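Local atomic coordinates of DnaJ homolog subfamily C member 10 (PDB entry 3APQ), a protein that reduces disulfides in the endoplasmic reticulum, serving both the correct folding of proteins and the degradation of misfolded ones. Residues R20-K34 and Y80-D94. Sequence-based numbering, arbitrary orientation.
Sequences RQAFKKLALKLHPDK and YESWSYYRYDFGIYD
His-31, the histidine of the J-domain His-Pro-Asp motif, gives its NE2 proton to Glu-81 O over 2.6 Å, almost straight at 177° and in both the ring and carbonyl planes. ND1 accepts from Asp-33 N, so both ring nitrogens are engaged and the ring's rotation is fixed. Trp-83 CB packs over one face of the imidazole, and the Tyr-80 edge also points at a face. With CG anti to the backbone N (chi1 -176°), Trp-83 lays its indole against the helix end, where NE1 donates to Leu-28 O (2.9 Å); Leu-28 CD2 and Lys-34 CG cover opposite faces. Trp-83 N reaches Asp-33 OD2 through a water. Midway, Phe-23 turns its edge toward the faces of Tyr-86 and Phe-90, while Ala-27 CB sits over Tyr-86. At the far end Arg-20 grips Asp-94 side-on, NE to the syn lone pair of OD2 and NH2 to OD1, both 2.9 Å; Gln-21 NE2 takes the anti lone pair of OD2 (2.8 Å) and shares a water with Lys-24 NZ and Phe-90 O. Arg-20 NH1 forms a salt bridge with Glu-103. Such matched polar groups probably hold the J domain, Hsp70-stimulating motif included, firmly against the segment entering the thioredoxin domain.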
ATOM      1  N   ARG A  20      -2.401  -0.442  -9.207  1.00 14.08           N
ATOM      2  CA  ARG A  20      -0.996  -0.013  -9.060  1.00 12.81           C
ATOM      3  C   ARG A  20      -0.085  -0.711  -9.997  1.00 13.92           C
ATOM      4  O   ARG A  20       0.812  -0.075 -10.562  1.00 14.80           O
ATOM      5  CB  ARG A  20      -0.441  -0.269  -7.637  1.00 12.76           C
ATOM      6  CG  ARG A  20      -1.061   0.640  -6.584  1.00 13.34           C
ATOM      7  CD  ARG A  20      -0.317   0.527  -5.205  1.00 11.28           C
ATOM      8  NE  ARG A  20      -0.529  -0.800  -4.598  1.00 11.70           N
ATOM      9  CZ  ARG A  20      -1.531  -1.091  -3.776  1.00 13.51           C
ATOM     10  NH1 ARG A  20      -2.496  -0.180  -3.516  1.00 15.58           N
ATOM     11  NH2 ARG A  20      -1.589  -2.299  -3.217  1.00 13.96           N
ATOM     12  N   GLN A  21      -0.249  -2.021 -10.120  1.00 13.31           N
ATOM     13  CA  GLN A  21       0.642  -2.793 -10.963  1.00 15.08           C
ATOM     14  C   GLN A  21       0.532  -2.347 -12.436  1.00 16.25           C
ATOM     15  O   GLN A  21       1.576  -2.238 -13.152  1.00 17.93           O
ATOM     16  CB  GLN A  21       0.455  -4.275 -10.734  1.00 15.01           C
ATOM     17  CG  GLN A  21       0.972  -4.611  -9.255  1.00 19.41           C
ATOM     18  CD  GLN A  21       2.413  -4.016  -9.016  1.00 25.88           C
ATOM     19  OE1 GLN A  21       3.346  -4.400  -9.735  1.00 24.35           O
ATOM     20  NE2 GLN A  21       2.566  -3.030  -8.069  1.00 21.55           N
ATOM     21  N   ALA A  22      -0.682  -2.024 -12.874  1.00 15.07           N
ATOM     22  CA  ALA A  22      -0.842  -1.682 -14.277  1.00 15.65           C
ATOM     23  C   ALA A  22      -0.212  -0.323 -14.513  1.00 15.31           C
ATOM     24  O   ALA A  22       0.474  -0.134 -15.507  1.00 16.09           O
ATOM     25  CB  ALA A  22      -2.308  -1.662 -14.688  1.00 16.56           C
ATOM     26  N   PHE A  23      -0.523   0.609 -13.624  1.00 14.91           N
ATOM     27  CA  PHE A  23       0.075   1.970 -13.633  1.00 15.62           C
ATOM     28  C   PHE A  23       1.609   1.900 -13.580  1.00 17.20           C
ATOM     29  O   PHE A  23       2.291   2.559 -14.370  1.00 17.00           O
ATOM     30  CB  PHE A  23      -0.541   2.835 -12.502  1.00 16.90           C
ATOM     31  CG  PHE A  23       0.137   4.161 -12.291  1.00 16.41           C
ATOM     32  CD1 PHE A  23       0.067   5.166 -13.244  1.00 23.90           C
ATOM     33  CD2 PHE A  23       0.898   4.364 -11.156  1.00 22.24           C
ATOM     34  CE1 PHE A  23       0.754   6.402 -13.043  1.00 23.01           C
ATOM     35  CE2 PHE A  23       1.573   5.589 -10.928  1.00 24.87           C
ATOM     36  CZ  PHE A  23       1.506   6.604 -11.882  1.00 23.93           C
ATOM     37  N   LYS A  24       2.169   1.125 -12.646  1.00 15.79           N
ATOM     38  CA  LYS A  24       3.631   0.992 -12.563  1.00 17.78           C
ATOM     39  C   LYS A  24       4.294   0.542 -13.862  1.00 18.75           C
ATOM     40  O   LYS A  24       5.322   1.098 -14.284  1.00 19.13           O
ATOM     41  CB  LYS A  24       4.023   0.044 -11.427  1.00 17.12           C
ATOM     42  CG  LYS A  24       5.545  -0.037 -11.243  1.00 20.83           C
ATOM     43  CD  LYS A  24       5.867  -0.898 -10.029  1.00 24.64           C
ATOM     44  CE  LYS A  24       6.187  -2.306 -10.347  1.00 25.28           C
ATOM     45  NZ  LYS A  24       7.089  -2.834  -9.229  1.00 27.97           N
ATOM     46  N   LYS A  25       3.711  -0.430 -14.530  1.00 17.68           N
ATOM     47  CA  LYS A  25       4.251  -0.930 -15.759  1.00 19.89           C
ATOM     48  C   LYS A  25       4.332   0.193 -16.848  1.00 19.51           C
ATOM     49  O   LYS A  25       5.330   0.299 -17.615  1.00 20.39           O
ATOM     50  CB  LYS A  25       3.374  -2.115 -16.190  1.00 21.19           C
ATOM     51  CG  LYS A  25       3.652  -2.686 -17.582  1.00 26.49           C
ATOM     52  CD  LYS A  25       2.526  -3.666 -17.951  1.00 34.90           C
ATOM     53  CE  LYS A  25       2.073  -3.492 -19.388  1.00 38.47           C
ATOM     54  NZ  LYS A  25       1.635  -2.078 -19.722  1.00 40.08           N
ATOM     55  N   LEU A  26       3.278   0.989 -16.901  1.00 17.97           N
ATOM     56  CA  LEU A  26       3.165   2.117 -17.797  0.70 20.77           C
ATOM     57  C   LEU A  26       4.273   3.119 -17.435  1.00 20.42           C
ATOM     58  O   LEU A  26       5.031   3.578 -18.289  1.00 21.08           O
ATOM     59  CB  LEU A  26       1.752   2.766 -17.670  0.70 20.14           C
ATOM     60  CG  LEU A  26       0.597   2.184 -18.487  0.70 21.76           C
ATOM     61  CD1 LEU A  26       0.592   0.717 -18.405  0.70 26.19           C
ATOM     62  CD2 LEU A  26      -0.803   2.697 -18.151  0.70 20.74           C
ATOM     63  N   ALA A  27       4.376   3.428 -16.144  1.00 20.26           N
ATOM     64  CA  ALA A  27       5.440   4.349 -15.671  1.00 19.05           C
ATOM     65  C   ALA A  27       6.889   3.901 -15.947  1.00 20.07           C
ATOM     66  O   ALA A  27       7.721   4.707 -16.384  1.00 21.11           O
ATOM     67  CB  ALA A  27       5.256   4.670 -14.162  1.00 19.66           C
ATOM     68  N   LEU A  28       7.217   2.650 -15.692  1.00 18.86           N
ATOM     69  CA  LEU A  28       8.597   2.203 -15.918  1.00 19.99           C
ATOM     70  C   LEU A  28       9.015   2.229 -17.401  1.00 22.78           C
ATOM     71  O   LEU A  28      10.221   2.393 -17.716  1.00 23.10           O
ATOM     72  CB  LEU A  28       8.816   0.830 -15.255  1.00 21.17           C
ATOM     73  CG  LEU A  28       8.581   0.939 -13.735  1.00 17.56           C
ATOM     74  CD1 LEU A  28       8.833  -0.423 -13.054  1.00 23.70           C
ATOM     75  CD2 LEU A  28       9.479   2.055 -13.174  1.00 15.10           C
ATOM     76  N   LYS A  29       8.039   2.158 -18.319  1.00 22.84           N
ATOM     77  CA  LYS A  29       8.364   2.231 -19.742  1.00 23.72           C
ATOM     78  C   LYS A  29       8.306   3.651 -20.228  1.00 23.32           C
ATOM     79  O   LYS A  29       9.197   4.078 -20.954  1.00 25.05           O
ATOM     80  CB  LYS A  29       7.458   1.330 -20.616  1.00 23.97           C
ATOM     81  CG  LYS A  29       7.574   1.602 -22.176  1.00 26.80           C
ATOM     82  CD  LYS A  29       7.290   0.350 -23.064  1.00 33.76           C
ATOM     83  CE  LYS A  29       7.787   0.554 -24.527  1.00 36.39           C
ATOM     84  NZ  LYS A  29       7.181   1.789 -25.231  1.00 36.02           N
ATOM     85  N   LEU A  30       7.285   4.383 -19.813  1.00 22.29           N
ATOM     86  CA  LEU A  30       6.967   5.674 -20.423  1.00 23.56           C
ATOM     87  C   LEU A  30       7.364   6.963 -19.708  1.00 22.04           C
ATOM     88  O   LEU A  30       7.055   8.025 -20.213  1.00 23.76           O
ATOM     89  CB  LEU A  30       5.441   5.784 -20.579  1.00 23.35           C
ATOM     90  CG  LEU A  30       4.733   4.725 -21.437  1.00 27.99           C
ATOM     91  CD1 LEU A  30       3.229   5.049 -21.485  1.00 27.13           C
ATOM     92  CD2 LEU A  30       5.349   4.614 -22.823  1.00 28.04           C
ATOM     93  N   HIS A  31       7.939   6.887 -18.511  1.00 20.30           N
ATOM     94  CA  HIS A  31       8.197   8.066 -17.734  1.00 18.31           C
ATOM     95  C   HIS A  31       8.913   9.118 -18.620  1.00 18.14           C
ATOM     96  O   HIS A  31       9.891   8.797 -19.252  1.00 18.72           O
ATOM     97  CB  HIS A  31       9.139   7.699 -16.577  1.00 18.37           C
ATOM     98  CG  HIS A  31       9.185   8.711 -15.486  1.00 21.27           C
ATOM     99  ND1 HIS A  31       9.873   9.911 -15.602  1.00 19.07           N
ATOM    100  CD2 HIS A  31       8.606   8.713 -14.257  1.00 20.91           C
ATOM    101  CE1 HIS A  31       9.717  10.601 -14.479  1.00 20.01           C
ATOM    102  NE2 HIS A  31       8.952   9.893 -13.650  1.00 17.72           N
ATOM    103  N   PRO A  32       8.460  10.374 -18.620  1.00 17.63           N
ATOM    104  CA  PRO A  32       9.060  11.495 -19.403  1.00 19.08           C
ATOM    105  C   PRO A  32      10.579  11.679 -19.188  1.00 18.77           C
ATOM    106  O   PRO A  32      11.303  11.970 -20.138  1.00 20.15           O
ATOM    107  CB  PRO A  32       8.372  12.725 -18.843  1.00 18.45           C
ATOM    108  CG  PRO A  32       7.019  12.166 -18.333  1.00 19.09           C
ATOM    109  CD  PRO A  32       7.357  10.823 -17.744  1.00 18.07           C
ATOM    110  N   ASP A  33      11.044  11.534 -17.958  1.00 18.57           N
ATOM    111  CA  ASP A  33      12.475  11.706 -17.659  1.00 19.83           C
ATOM    112  C   ASP A  33      13.313  10.658 -18.404  1.00 20.89           C
ATOM    113  O   ASP A  33      14.489  10.873 -18.710  1.00 21.81           O
ATOM    114  CB  ASP A  33      12.740  11.544 -16.159  1.00 20.87           C
ATOM    115  CG  ASP A  33      12.155  12.674 -15.320  1.00 25.82           C
ATOM    116  OD1 ASP A  33      11.490  13.544 -15.891  1.00 32.22           O
ATOM    117  OD2 ASP A  33      12.327  12.650 -14.065  1.00 31.39           O
ATOM    118  N   LYS A  34      12.713   9.503 -18.653  1.00 19.41           N
ATOM    119  CA  LYS A  34      13.421   8.406 -19.330  1.00 21.32           C
ATOM    120  C   LYS A  34      13.200   8.448 -20.839  1.00 21.83           C
ATOM    121  O   LYS A  34      13.730   7.604 -21.568  1.00 21.16           O
ATOM    122  CB  LYS A  34      12.885   7.063 -18.758  1.00 19.36           C
ATOM    123  CG  LYS A  34      13.393   6.823 -17.369  1.00 23.16           C
ATOM    124  CD  LYS A  34      14.895   6.604 -17.363  1.00 30.00           C
ATOM    125  CE  LYS A  34      15.403   6.197 -16.018  1.00 34.78           C
ATOM    126  NZ  LYS A  34      15.781   7.354 -15.140  1.00 36.19           N
ATOM    127  N   TYR A  80       3.891  14.195 -10.631  1.00 32.25           N
ATOM    128  CA  TYR A  80       4.300  12.811 -10.610  1.00 28.97           C
ATOM    129  C   TYR A  80       5.704  12.754 -10.030  1.00 26.82           C
ATOM    130  O   TYR A  80       6.345  13.761  -9.838  1.00 26.03           O
ATOM    131  CB  TYR A  80       4.176  12.107 -11.981  1.00 28.32           C
ATOM    132  CG  TYR A  80       4.881  12.814 -13.115  1.00 27.71           C
ATOM    133  CD1 TYR A  80       6.256  12.700 -13.288  1.00 28.88           C
ATOM    134  CD2 TYR A  80       4.157  13.629 -14.009  1.00 28.94           C
ATOM    135  CE1 TYR A  80       6.899  13.382 -14.305  1.00 31.53           C
ATOM    136  CE2 TYR A  80       4.782  14.302 -15.047  1.00 28.96           C
ATOM    137  CZ  TYR A  80       6.147  14.174 -15.198  1.00 31.47           C
ATOM    138  OH  TYR A  80       6.772  14.826 -16.212  1.00 33.23           O
ATOM    139  N   GLU A  81       6.129  11.547  -9.713  1.00 25.30           N
ATOM    140  CA  GLU A  81       7.398  11.282  -9.073  1.00 23.07           C
ATOM    141  C   GLU A  81       8.429  10.808 -10.088  1.00 22.26           C
ATOM    142  O   GLU A  81       8.130  10.630 -11.253  1.00 20.04           O
ATOM    143  CB  GLU A  81       7.157  10.185  -8.029  1.00 23.92           C
ATOM    144  CG  GLU A  81       6.084  10.563  -6.965  1.00 26.04           C
ATOM    145  CD  GLU A  81       6.552  11.644  -6.001  1.00 35.33           C
ATOM    146  OE1 GLU A  81       7.774  11.868  -5.806  1.00 32.91           O
ATOM    147  OE2 GLU A  81       5.662  12.284  -5.402  1.00 40.78           O
ATOM    148  N   SER A  82       9.650  10.601  -9.621  1.00 20.82           N
ATOM    149  CA  SER A  82      10.734  10.131 -10.470  1.00 21.22           C
ATOM    150  C   SER A  82      10.542   8.674 -10.929  1.00 19.22           C
ATOM    151  O   SER A  82       9.820   7.881 -10.284  1.00 19.17           O
ATOM    152  CB  SER A  82      12.049  10.279  -9.692  1.00 22.19           C
ATOM    153  OG  SER A  82      12.115   9.302  -8.654  1.00 20.65           O
ATOM    154  N   TRP A  83      11.210   8.301 -12.024  1.00 18.26           N
ATOM    155  CA  TRP A  83      11.209   6.903 -12.446  1.00 17.35           C
ATOM    156  C   TRP A  83      11.652   5.997 -11.298  1.00 17.52           C
ATOM    157  O   TRP A  83      11.092   4.914 -11.105  1.00 16.33           O
ATOM    158  CB  TRP A  83      12.148   6.688 -13.620  1.00 17.96           C
ATOM    159  CG  TRP A  83      12.150   5.306 -14.201  1.00 15.15           C
ATOM    160  CD1 TRP A  83      11.359   4.850 -15.231  1.00 15.23           C
ATOM    161  CD2 TRP A  83      13.035   4.244 -13.862  1.00 17.54           C
ATOM    162  NE1 TRP A  83      11.668   3.531 -15.505  1.00 15.49           N
ATOM    163  CE2 TRP A  83      12.704   3.143 -14.700  1.00 15.06           C
ATOM    164  CE3 TRP A  83      14.058   4.085 -12.889  1.00 14.58           C
ATOM    165  CZ2 TRP A  83      13.354   1.903 -14.610  1.00 17.98           C
ATOM    166  CZ3 TRP A  83      14.708   2.843 -12.820  1.00 18.94           C
ATOM    167  CH2 TRP A  83      14.335   1.771 -13.648  1.00 17.94           C
ATOM    168  N   SER A  84      12.689   6.415 -10.595  1.00 18.13           N
ATOM    169  CA  SER A  84      13.232   5.653  -9.476  1.00 19.55           C
ATOM    170  C   SER A  84      12.173   5.411  -8.385  1.00 18.81           C
ATOM    171  O   SER A  84      12.107   4.338  -7.793  1.00 18.48           O
ATOM    172  CB  SER A  84      14.396   6.432  -8.844  1.00 21.12           C
ATOM    173  OG  SER A  84      15.011   5.554  -7.933  1.00 28.67           O
ATOM    174  N   TYR A  85      11.397   6.435  -8.089  1.00 17.94           N
ATOM    175  CA  TYR A  85      10.283   6.271  -7.177  1.00 16.83           C
ATOM    176  C   TYR A  85       9.367   5.131  -7.640  1.00 15.81           C
ATOM    177  O   TYR A  85       8.977   4.297  -6.819  1.00 14.81           O
ATOM    178  CB  TYR A  85       9.464   7.576  -7.067  1.00 17.33           C
ATOM    179  CG  TYR A  85       8.200   7.434  -6.227  1.00 17.36           C
ATOM    180  CD1 TYR A  85       8.213   7.717  -4.866  1.00 21.69           C
ATOM    181  CD2 TYR A  85       6.994   7.019  -6.812  1.00 20.44           C
ATOM    182  CE1 TYR A  85       7.059   7.589  -4.101  1.00 23.67           C
ATOM    183  CE2 TYR A  85       5.837   6.893  -6.063  1.00 21.40           C
ATOM    184  CZ  TYR A  85       5.890   7.154  -4.708  1.00 24.33           C
ATOM    185  OH  TYR A  85       4.743   7.036  -3.990  1.00 28.41           O
ATOM    186  N   TYR A  86       8.992   5.080  -8.928  1.00 15.54           N
ATOM    187  CA  TYR A  86       8.080   4.004  -9.379  1.00 13.45           C
ATOM    188  C   TYR A  86       8.789   2.656  -9.385  1.00 15.32           C
ATOM    189  O   TYR A  86       8.176   1.608  -9.162  1.00 13.92           O
ATOM    190  CB  TYR A  86       7.453   4.309 -10.747  1.00 14.62           C
ATOM    191  CG  TYR A  86       6.607   5.541 -10.641  1.00 13.70           C
ATOM    192  CD1 TYR A  86       5.438   5.556  -9.867  1.00 19.45           C
ATOM    193  CD2 TYR A  86       7.022   6.722 -11.256  1.00 16.25           C
ATOM    194  CE1 TYR A  86       4.676   6.739  -9.735  1.00 18.16           C
ATOM    195  CE2 TYR A  86       6.268   7.891 -11.141  1.00 16.90           C
ATOM    196  CZ  TYR A  86       5.120   7.896 -10.358  1.00 20.45           C
ATOM    197  OH  TYR A  86       4.424   9.068 -10.278  1.00 19.94           O
ATOM    198  N   ARG A  87      10.096   2.683  -9.644  1.00 13.66           N
ATOM    199  CA  ARG A  87      10.800   1.430  -9.788  1.00 15.50           C
ATOM    200  C   ARG A  87      10.994   0.779  -8.441  1.00 16.01           C
ATOM    201  O   ARG A  87      10.895  -0.421  -8.338  1.00 17.42           O
ATOM    202  CB  ARG A  87      12.179   1.692 -10.475  1.00 14.98           C
ATOM    203  CG  ARG A  87      13.081   0.400 -10.542  1.00 18.63           C
ATOM    204  CD  ARG A  87      12.479  -0.644 -11.493  1.00 19.12           C
ATOM    205  NE  ARG A  87      13.299  -1.876 -11.492  1.00 19.42           N
ATOM    206  CZ  ARG A  87      13.344  -2.754 -10.511  1.00 18.08           C
ATOM    207  NH1 ARG A  87      12.578  -2.588  -9.428  1.00 21.12           N
ATOM    208  NH2 ARG A  87      14.115  -3.831 -10.595  1.00 20.82           N
ATOM    209  N   TYR A  88      11.304   1.567  -7.393  1.00 17.35           N
ATOM    210  CA  TYR A  88      11.733   0.977  -6.142  1.00 17.48           C
ATOM    211  C   TYR A  88      10.859   1.363  -4.930  1.00 18.50           C
ATOM    212  O   TYR A  88      10.984   0.713  -3.897  1.00 18.41           O
ATOM    213  CB  TYR A  88      13.165   1.379  -5.810  1.00 18.72           C
ATOM    214  CG  TYR A  88      14.198   0.827  -6.783  1.00 17.28           C
ATOM    215  CD1 TYR A  88      14.512  -0.547  -6.800  1.00 22.26           C
ATOM    216  CD2 TYR A  88      14.822   1.655  -7.680  1.00 17.10           C
ATOM    217  CE1 TYR A  88      15.496  -1.072  -7.717  1.00 20.44           C
ATOM    218  CE2 TYR A  88      15.804   1.155  -8.620  1.00 19.57           C
ATOM    219  CZ  TYR A  88      16.120  -0.215  -8.615  1.00 21.67           C
ATOM    220  OH  TYR A  88      17.060  -0.738  -9.499  1.00 20.66           O
ATOM    221  N   ASP A  89       9.998   2.387  -5.065  1.00 18.22           N
ATOM    222  CA  ASP A  89       9.325   2.943  -3.859  1.00 18.11           C
ATOM    223  C   ASP A  89       7.799   3.005  -3.976  1.00 17.16           C
ATOM    224  O   ASP A  89       7.151   3.817  -3.302  1.00 15.66           O
ATOM    225  CB  ASP A  89       9.862   4.354  -3.527  1.00 16.23           C
ATOM    226  CG  ASP A  89       9.733   4.694  -2.015  1.00 20.37           C
ATOM    227  OD1 ASP A  89       9.484   3.809  -1.157  1.00 22.07           O
ATOM    228  OD2 ASP A  89       9.857   5.863  -1.680  1.00 23.75           O
ATOM    229  N   PHE A  90       7.262   2.157  -4.845  1.00 16.75           N
ATOM    230  CA  PHE A  90       5.853   2.212  -5.229  1.00 16.21           C
ATOM    231  C   PHE A  90       5.253   0.800  -5.156  1.00 16.77           C
ATOM    232  O   PHE A  90       5.829  -0.133  -5.707  1.00 16.74           O
ATOM    233  CB  PHE A  90       5.738   2.785  -6.643  1.00 16.63           C
ATOM    234  CG  PHE A  90       4.332   2.941  -7.074  1.00 18.43           C
ATOM    235  CD1 PHE A  90       3.550   3.995  -6.590  1.00 18.37           C
ATOM    236  CD2 PHE A  90       3.742   1.981  -7.904  1.00 21.29           C
ATOM    237  CE1 PHE A  90       2.213   4.141  -6.997  1.00 21.29           C
ATOM    238  CE2 PHE A  90       2.399   2.092  -8.312  1.00 20.28           C
ATOM    239  CZ  PHE A  90       1.627   3.187  -7.862  1.00 21.51           C
ATOM    240  N   GLY A  91       4.128   0.647  -4.457  1.00 15.58           N
ATOM    241  CA  GLY A  91       3.481  -0.678  -4.329  1.00 15.92           C
ATOM    242  C   GLY A  91       4.437  -1.717  -3.771  1.00 16.33           C
ATOM    243  O   GLY A  91       4.562  -2.821  -4.307  1.00 15.31           O
ATOM    244  N   ILE A  92       5.142  -1.332  -2.701  1.00 15.59           N
ATOM    245  CA  ILE A  92       6.277  -2.087  -2.172  1.00 18.22           C
ATOM    246  C   ILE A  92       6.025  -3.578  -2.040  1.00 15.50           C
ATOM    247  O   ILE A  92       6.911  -4.399  -2.317  1.00 14.28           O
ATOM    248  CB  ILE A  92       6.637  -1.535  -0.675  1.00 18.34           C
ATOM    249  CG1 ILE A  92       7.227  -0.135  -0.817  1.00 26.85           C
ATOM    250  CG2 ILE A  92       7.659  -2.343   0.026  1.00 22.88           C
ATOM    251  CD1 ILE A  92       8.142  -0.020  -2.095  1.00 25.32           C
ATOM    252  N   TYR A  93       4.860  -3.918  -1.518  1.00 13.72           N
ATOM    253  CA  TYR A  93       4.629  -5.335  -1.193  1.00 13.15           C
ATOM    254  C   TYR A  93       3.697  -6.026  -2.135  1.00 13.84           C
ATOM    255  O   TYR A  93       3.242  -7.099  -1.779  1.00 12.23           O
ATOM    256  CB  TYR A  93       4.106  -5.494   0.261  1.00 13.33           C
ATOM    257  CG  TYR A  93       5.175  -5.072   1.280  1.00 12.46           C
ATOM    258  CD1 TYR A  93       6.404  -5.753   1.383  1.00 14.34           C
ATOM    259  CD2 TYR A  93       4.956  -3.960   2.112  1.00 16.23           C
ATOM    260  CE1 TYR A  93       7.380  -5.360   2.320  1.00 14.23           C
ATOM    261  CE2 TYR A  93       5.932  -3.539   2.997  1.00 13.49           C
ATOM    262  CZ  TYR A  93       7.133  -4.260   3.102  1.00 16.37           C
ATOM    263  OH  TYR A  93       8.060  -3.823   3.998  1.00 13.19           O
ATOM    264  N   ASP A  94       3.434  -5.425  -3.297  1.00 14.30           N
ATOM    265  CA  ASP A  94       2.466  -5.958  -4.290  1.00 16.44           C
ATOM    266  C   ASP A  94       2.833  -7.288  -4.910  1.00 16.59           C
ATOM    267  O   ASP A  94       1.958  -7.980  -5.434  1.00 18.32           O
ATOM    268  CB  ASP A  94       2.206  -4.955  -5.400  1.00 15.60           C
ATOM    269  CG  ASP A  94       1.333  -3.776  -4.923  1.00 17.61           C
ATOM    270  OD1 ASP A  94       0.833  -3.809  -3.756  1.00 15.10           O
ATOM    271  OD2 ASP A  94       1.171  -2.821  -5.707  1.00 17.41           O
TER
HETATM  272  O   HOH W   1       5.295  -2.645  -7.210  1.00 17.15           O
HETATM  273  O   HOH W   2      13.287  10.163 -13.120  1.00 21.09           O